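Long-range contacts in delta-aminolevulinic acid dehydratase (PDB 3OBK), which catalyses the condensation of two molecules of 5-aminolevulinic acid to porphobilinogen, an early common step of tetrapyrrole biosynthesis: residues Y48-H53 with S68-E73; R83-K88 with A337-V342. One frame throughout, in Å; residues are numbered along the deposited sequence.

How the interactions relate
Interaction 1 comes first along the chain and closes before interaction 2 opens; their centres lie about 18 Å apart. Helix 72-84 joins them: it starts within 68-73, beside strand 46-53, and ends within 83-88, next to helix 334-346. Interaction 1 is thus strand pairing near the end of the first barrel strand, while interaction 2 sets the far end of the helix that follows against the last barrel helix. The two make direct contact where Tyr48 CB packs on Ile87 CG2, 4.0 Å away. Together they lie at the two ends of helix 72-84, and interaction 2 places the first barrel helix beside the last, where the TIM barrel closes.

Interaction 1 (Y48-H53 with S68-E73). With EDO (1,2-ethanediol), chain O.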
loop_
_atom_site.group_PDB
_atom_site.type_symbol
_atom_site.label_atom_id
_atom_site.label_comp_id
_atom_site.label_asym_id
_atom_site.label_seq_id
_atom_site.Cartn_x
_atom_site.Cartn_y
_atom_site.Cartn_z
ATOM N N TYR A 48 13.180 -29.314 -17.974
ATOM C CA TYR A 48 13.085 -29.894 -19.306
ATOM C C TYR A 48 11.999 -30.966 -19.330
ATOM O O TYR A 48 12.108 -31.978 -18.631
ATOM C CB TYR A 48 14.447 -30.506 -19.676
ATOM C CG TYR A 48 14.622 -30.999 -21.103
ATOM C CD1 TYR A 48 13.916 -30.433 -22.147
ATOM C CD2 TYR A 48 15.544 -31.996 -21.407
ATOM C CE1 TYR A 48 14.091 -30.858 -23.449
ATOM C CE2 TYR A 48 15.746 -32.427 -22.732
ATOM C CZ TYR A 48 15.000 -31.842 -23.743
ATOM O OH TYR A 48 15.103 -32.226 -25.050
ATOM N N PRO A 49 10.941 -30.756 -20.123
ATOM C CA PRO A 49 9.873 -31.739 -20.115
ATOM C C PRO A 49 9.980 -32.754 -21.251
ATOM O O PRO A 49 10.155 -32.364 -22.403
ATOM C CB PRO A 49 8.593 -30.882 -20.260
ATOM C CG PRO A 49 9.037 -29.459 -20.384
ATOM C CD PRO A 49 10.496 -29.538 -20.801
ATOM N N LEU A 50 9.872 -34.038 -20.902
ATOM C CA LEU A 50 10.068 -35.121 -21.861
ATOM C C LEU A 50 8.903 -36.103 -21.874
ATOM O O LEU A 50 8.125 -36.202 -20.912
ATOM C CB LEU A 50 11.350 -35.887 -21.557
ATOM C CG LEU A 50 12.641 -35.055 -21.577
ATOM C CD1 LEU A 50 13.760 -35.799 -20.898
ATOM C CD2 LEU A 50 12.992 -34.659 -23.033
ATOM N N PHE A 51 8.806 -36.804 -23.000
ATOM C CA PHE A 51 7.768 -37.770 -23.242
ATOM C C PHE A 51 8.396 -39.118 -23.413
ATOM O O PHE A 51 9.365 -39.263 -24.182
ATOM C CB PHE A 51 7.040 -37.434 -24.535
ATOM C CG PHE A 51 6.391 -36.106 -24.518
ATOM C CD1 PHE A 51 5.164 -35.932 -23.893
ATOM C CD2 PHE A 51 7.013 -35.013 -25.087
ATOM C CE1 PHE A 51 4.570 -34.679 -23.868
ATOM C CE2 PHE A 51 6.421 -33.777 -25.063
ATOM C CZ PHE A 51 5.208 -33.603 -24.454
ATOM N N VAL A 52 7.826 -40.102 -22.717
ATOM C CA VAL A 52 8.256 -41.484 -22.833
ATOM C C VAL A 52 7.095 -42.399 -23.205
ATOM O O VAL A 52 5.980 -42.222 -22.731
ATOM C CB VAL A 52 8.894 -42.001 -21.532
ATOM C CG1 VAL A 52 7.961 -41.834 -20.365
ATOM C CG2 VAL A 52 9.327 -43.480 -21.698
ATOM N N HIS A 53 7.379 -43.394 -24.041
ATOM C CA HIS A 53 6.403 -44.444 -24.352
ATOM C C HIS A 53 7.017 -45.836 -24.261
ATOM O O HIS A 53 8.228 -45.992 -24.233
ATOM C CB HIS A 53 5.735 -44.194 -25.718
ATOM C CG HIS A 53 6.637 -44.343 -26.911
ATOM N ND1 HIS A 53 6.151 -44.307 -28.202
ATOM C CD2 HIS A 53 7.976 -44.524 -27.019
ATOM C CE1 HIS A 53 7.148 -44.484 -29.052
ATOM N NE2 HIS A 53 8.268 -44.606 -28.360
ATOM N N SER A 68 10.463 -35.813 -29.267
ATOM C CA SER A 68 10.018 -37.138 -29.651
ATOM C C SER A 68 9.278 -37.846 -28.530
ATOM O O SER A 68 9.431 -37.495 -27.345
ATOM C CB SER A 68 11.229 -37.984 -30.029
ATOM O OG SER A 68 11.707 -37.695 -31.347
ATOM N N ARG A 69 8.495 -38.858 -28.908
ATOM C CA ARG A 69 8.084 -39.872 -27.949
ATOM C C ARG A 69 9.282 -40.774 -27.755
ATOM O O ARG A 69 9.625 -41.528 -28.649
ATOM C CB ARG A 69 6.909 -40.704 -28.429
ATOM C CG ARG A 69 5.650 -39.930 -28.623
ATOM C CD ARG A 69 4.554 -40.850 -28.998
ATOM N NE ARG A 69 3.295 -40.163 -29.250
ATOM C CZ ARG A 69 2.334 -40.611 -30.070
ATOM N NH1 ARG A 69 2.475 -41.747 -30.734
ATOM N NH2 ARG A 69 1.220 -39.901 -30.228
ATOM N N LEU A 70 9.895 -40.710 -26.579
ATOM C CA LEU A 70 11.141 -41.429 -26.336
ATOM C C LEU A 70 10.917 -42.848 -25.795
ATOM O O LEU A 70 10.061 -43.092 -24.947
ATOM C CB LEU A 70 12.046 -40.644 -25.389
ATOM C CG LEU A 70 12.462 -39.259 -25.882
ATOM C CD1 LEU A 70 12.976 -38.393 -24.747
ATOM C CD2 LEU A 70 13.478 -39.329 -27.010
ATOM N N SER A 71 11.710 -43.774 -26.295
ATOM C CA SER A 71 11.838 -45.065 -25.670
ATOM C C SER A 71 12.510 -44.907 -24.320
ATOM O O SER A 71 13.236 -43.950 -24.078
ATOM C CB SER A 71 12.713 -45.978 -26.536
ATOM O OG SER A 71 14.090 -45.643 -26.415
ATOM N N MET A 72 12.340 -45.891 -23.464
ATOM C CA MET A 72 13.010 -45.852 -22.189
ATOM C C MET A 72 14.516 -45.642 -22.354
ATOM O O MET A 72 15.100 -44.832 -21.689
ATOM C CB MET A 72 12.746 -47.124 -21.397
ATOM C CG MET A 72 13.269 -47.039 -19.981
ATOM S SD MET A 72 12.177 -46.014 -19.006
ATOM C CE MET A 72 10.862 -47.228 -18.753
ATOM N N GLU A 73 15.142 -46.390 -23.239
ATOM C CA GLU A 73 16.584 -46.278 -23.427
ATOM C C GLU A 73 16.966 -44.836 -23.846
ATOM O O GLU A 73 17.890 -44.254 -23.317
ATOM C CB GLU A 73 17.028 -47.303 -24.472
ATOM C CG GLU A 73 18.492 -47.455 -24.576
ATOM C CD GLU A 73 19.000 -47.534 -26.043
ATOM O OE1 GLU A 73 19.024 -48.665 -26.642
ATOM O OE2 GLU A 73 19.396 -46.437 -26.562
HETATM C C1 EDO O . 14.791 -35.468 -28.267
HETATM O O1 EDO O . 14.342 -35.554 -29.643
HETATM C C2 EDO O . 13.728 -34.900 -27.312
HETATM O O2 EDO O . 12.547 -35.726 -27.208
HETATM O O HOH W 1 10.507 -35.888 -25.215
HETATM O O HOH W 2 3.611 -44.142 -30.014
#
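Phe51 and His53 grip Leu70 at its backbone N and O. Leu70 N donates to Phe51 O over 2.8 Å, approaching from above the carbonyl plane, and His53 N returns a bond to Leu70 O, also 2.8 Å, from nearer the line of the C=O (154°). This parallel bridge sets Val52 beside Leu70, where Val52 CA adds a C-H...O contact to Leu70 O at 3.2 Å. Among the side chains, Leu70 CD1 meets Leu50 CD2 at 4.1 Å, and that CD2 also lies over one face of the Tyr48 ring, toward its rim.

The His53 imidazole lies across the Arg69 side chain. A chi1 of 68° sets His53 CG between the backbone N and the carbonyl carbon; one face of the ring lies against Arg69 CB, 3.8 Å from the centroid, in a CH-pi contact. His53 NE2 is bonded to Thr57 O, while a water in the ring plane links ND1 to Arg69 NH1. Arg69 extends from CG to NE beyond the ring, and its guanidinium reaches the carbonyls of Asp224 and Ala225. The imidazole is therefore held by bonds at both nitrogens.

A second water accepts from Phe51 N and donates to Ser68 O, both at 2.9 Å, where no direct bond joins them. It also meets O2 of an ethanediol, probably from the crystallisation liquor, which accepts from Ser68 N. Ser71 serves as N-cap of helix 72-84, its OG bonded to Asp74 N. The other edge of strand 46-53 pairs with strand 89-95, and the Phe51 side chain lies about 6 Å from bound porphobilinogen. Strand 328-331 is its further neighbour in the TIM barrel, and 68-70 a short addition near one end, before the chain enters the helix of a beta-alpha-beta crossover.

Interaction 2 (R83-K88 with A337-V342); sequences RSYGIK and AAKWMV
Tyr85 packs against Ala338, Lys339 and Val342 where helix 72-84 ends in a Schellman motif, joining the first helix of this TIM barrel to helix 334-346, the last one around it. In the backbone turn, Gly86 adopts a positive phi of 105° and its N bonds back to Arg83 O, which swings the chain out of the helix toward Ile87.

The one ring interaction is CH-pi. In Lys339, CG anti to the backbone N (chi1 -171°) lies over the Tyr85 ring, 3.8 Å from its centroid; the chain then runs on extended beside Tyr85 and in the same direction, with CE near OH. Ser84 OG sits over the centre of the ring, so that it and Lys339 CG lie over opposite faces.

The rest is apolar packing. Tyr85 CB meets Ala338 CB at 3.7 Å, and Ile87 CD1 touches the same methyl at 3.9 Å. Ile87 also rests on Leu46 and Tyr48 of strand 46-53, and Ala338 on Pro43, which extends the packing toward the barrel. Val342 lies across the Tyr85 side chain, with CB 4.1 Å from CD1, while its CG2 lies 3.3 Å from Tyr85 O.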
loop_
_atom_site.group_PDB
_atom_site.type_symbol
_atom_site.label_atom_id
_atom_site.label_comp_id
_atom_site.label_asym_id
_atom_site.label_seq_id
_atom_site.Cartn_x
_atom_site.Cartn_y
_atom_site.Cartn_z
ATOM N N ARG A 83 21.559 -33.240 -18.618
ATOM C CA ARG A 83 22.350 -33.066 -17.388
ATOM C C ARG A 83 23.712 -32.414 -17.653
ATOM O O ARG A 83 24.142 -31.515 -16.921
ATOM C CB ARG A 83 22.560 -34.388 -16.668
ATOM C CG ARG A 83 21.344 -34.809 -15.860
ATOM C CD ARG A 83 21.403 -36.282 -15.500
ATOM N NE ARG A 83 22.524 -36.624 -14.609
ATOM C CZ ARG A 83 22.535 -36.431 -13.284
ATOM N NH1 ARG A 83 21.501 -35.864 -12.658
ATOM N NH2 ARG A 83 23.583 -36.822 -12.570
ATOM N N SER A 84 24.360 -32.862 -18.730
ATOM C CA SER A 84 25.723 -32.450 -19.061
ATOM C C SER A 84 25.805 -30.969 -19.389
ATOM O O SER A 84 26.873 -30.411 -19.341
ATOM C CB SER A 84 26.269 -33.259 -20.249
ATOM O OG SER A 84 25.707 -32.840 -21.501
ATOM N N TYR A 85 24.684 -30.347 -19.756
ATOM C CA TYR A 85 24.671 -28.934 -20.059
ATOM C C TYR A 85 24.219 -28.097 -18.868
ATOM O O TYR A 85 24.144 -26.905 -18.987
ATOM C CB TYR A 85 23.799 -28.674 -21.297
ATOM C CG TYR A 85 24.402 -29.258 -22.571
ATOM C CD1 TYR A 85 25.690 -28.930 -22.941
ATOM C CD2 TYR A 85 23.676 -30.115 -23.422
ATOM C CE1 TYR A 85 26.267 -29.432 -24.097
ATOM C CE2 TYR A 85 24.265 -30.646 -24.597
ATOM C CZ TYR A 85 25.579 -30.292 -24.917
ATOM O OH TYR A 85 26.274 -30.738 -26.048
ATOM N N GLY A 86 23.913 -28.721 -17.733
ATOM C CA GLY A 86 23.499 -28.026 -16.534
ATOM C C GLY A 86 22.018 -28.097 -16.176
ATOM O O GLY A 86 21.573 -27.442 -15.195
ATOM N N ILE A 87 21.224 -28.853 -16.931
ATOM C CA ILE A 87 19.825 -28.938 -16.578
ATOM C C ILE A 87 19.778 -29.920 -15.453
ATOM O O ILE A 87 20.371 -30.985 -15.531
ATOM C CB ILE A 87 18.935 -29.454 -17.716
ATOM C CG1 ILE A 87 19.026 -28.544 -18.953
ATOM C CG2 ILE A 87 17.476 -29.578 -17.228
ATOM C CD1 ILE A 87 18.366 -27.166 -18.744
ATOM N N LYS A 88 19.091 -29.586 -14.388
ATOM C CA LYS A 88 18.996 -30.522 -13.277
ATOM C C LYS A 88 17.590 -31.073 -13.079
ATOM O O LYS A 88 17.441 -32.141 -12.478
ATOM C CB LYS A 88 19.555 -29.883 -11.982
ATOM C CG LYS A 88 21.071 -30.178 -11.765
ATOM C CD LYS A 88 21.940 -28.967 -11.794
ATOM C CE LYS A 88 23.326 -29.245 -11.201
ATOM N NZ LYS A 88 23.419 -28.959 -9.706
ATOM N N ALA A 337 18.748 -24.393 -24.861
ATOM C CA ALA A 337 19.223 -23.131 -24.280
ATOM C C ALA A 337 20.522 -23.341 -23.489
ATOM O O ALA A 337 21.510 -22.562 -23.619
ATOM C CB ALA A 337 18.139 -22.480 -23.394
ATOM N N ALA A 338 20.524 -24.393 -22.676
ATOM C CA ALA A 338 21.675 -24.677 -21.831
ATOM C C ALA A 338 22.882 -24.935 -22.735
ATOM O O ALA A 338 24.002 -24.489 -22.457
ATOM C CB ALA A 338 21.395 -25.861 -20.887
ATOM N N LYS A 339 22.630 -25.611 -23.847
ATOM C CA LYS A 339 23.707 -25.968 -24.738
ATOM C C LYS A 339 24.313 -24.709 -25.314
ATOM O O LYS A 339 25.523 -24.563 -25.341
ATOM C CB LYS A 339 23.201 -26.887 -25.843
ATOM C CG LYS A 339 24.263 -27.503 -26.722
ATOM C CD LYS A 339 23.600 -28.468 -27.705
ATOM C CE LYS A 339 24.485 -28.795 -28.889
ATOM N NZ LYS A 339 23.644 -29.341 -29.980
ATOM N N TRP A 340 23.470 -23.793 -25.764
ATOM C CA TRP A 340 23.960 -22.559 -26.307
ATOM C C TRP A 340 24.775 -21.824 -25.274
ATOM O O TRP A 340 25.841 -21.293 -25.558
ATOM C CB TRP A 340 22.810 -21.686 -26.758
ATOM C CG TRP A 340 22.169 -22.128 -28.024
ATOM C CD1 TRP A 340 22.788 -22.660 -29.126
ATOM C CD2 TRP A 340 20.785 -22.028 -28.352
ATOM N NE1 TRP A 340 21.865 -22.911 -30.103
ATOM C CE2 TRP A 340 20.629 -22.525 -29.654
ATOM C CE3 TRP A 340 19.668 -21.554 -27.673
ATOM C CZ2 TRP A 340 19.397 -22.571 -30.286
ATOM C CZ3 TRP A 340 18.440 -21.605 -28.293
ATOM C CH2 TRP A 340 18.308 -22.104 -29.584
ATOM N N MET A 341 24.265 -21.790 -24.059
ATOM C CA MET A 341 24.966 -21.115 -22.993
ATOM C C MET A 341 26.310 -21.781 -22.736
ATOM O O MET A 341 27.330 -21.080 -22.602
ATOM C CB MET A 341 24.111 -21.083 -21.727
ATOM C CG MET A 341 22.944 -20.116 -21.808
ATOM S SD MET A 341 21.849 -20.144 -20.373
ATOM C CE MET A 341 22.946 -19.441 -19.188
ATOM N N VAL A 342 26.331 -23.119 -22.697
ATOM C CA VAL A 342 27.584 -23.835 -22.395
ATOM C C VAL A 342 28.574 -23.715 -23.549
ATOM O O VAL A 342 29.720 -23.442 -23.335
ATOM C CB VAL A 342 27.343 -25.292 -21.964
ATOM C CG1 VAL A 342 28.666 -26.061 -21.847
ATOM C CG2 VAL A 342 26.546 -25.319 -20.618
#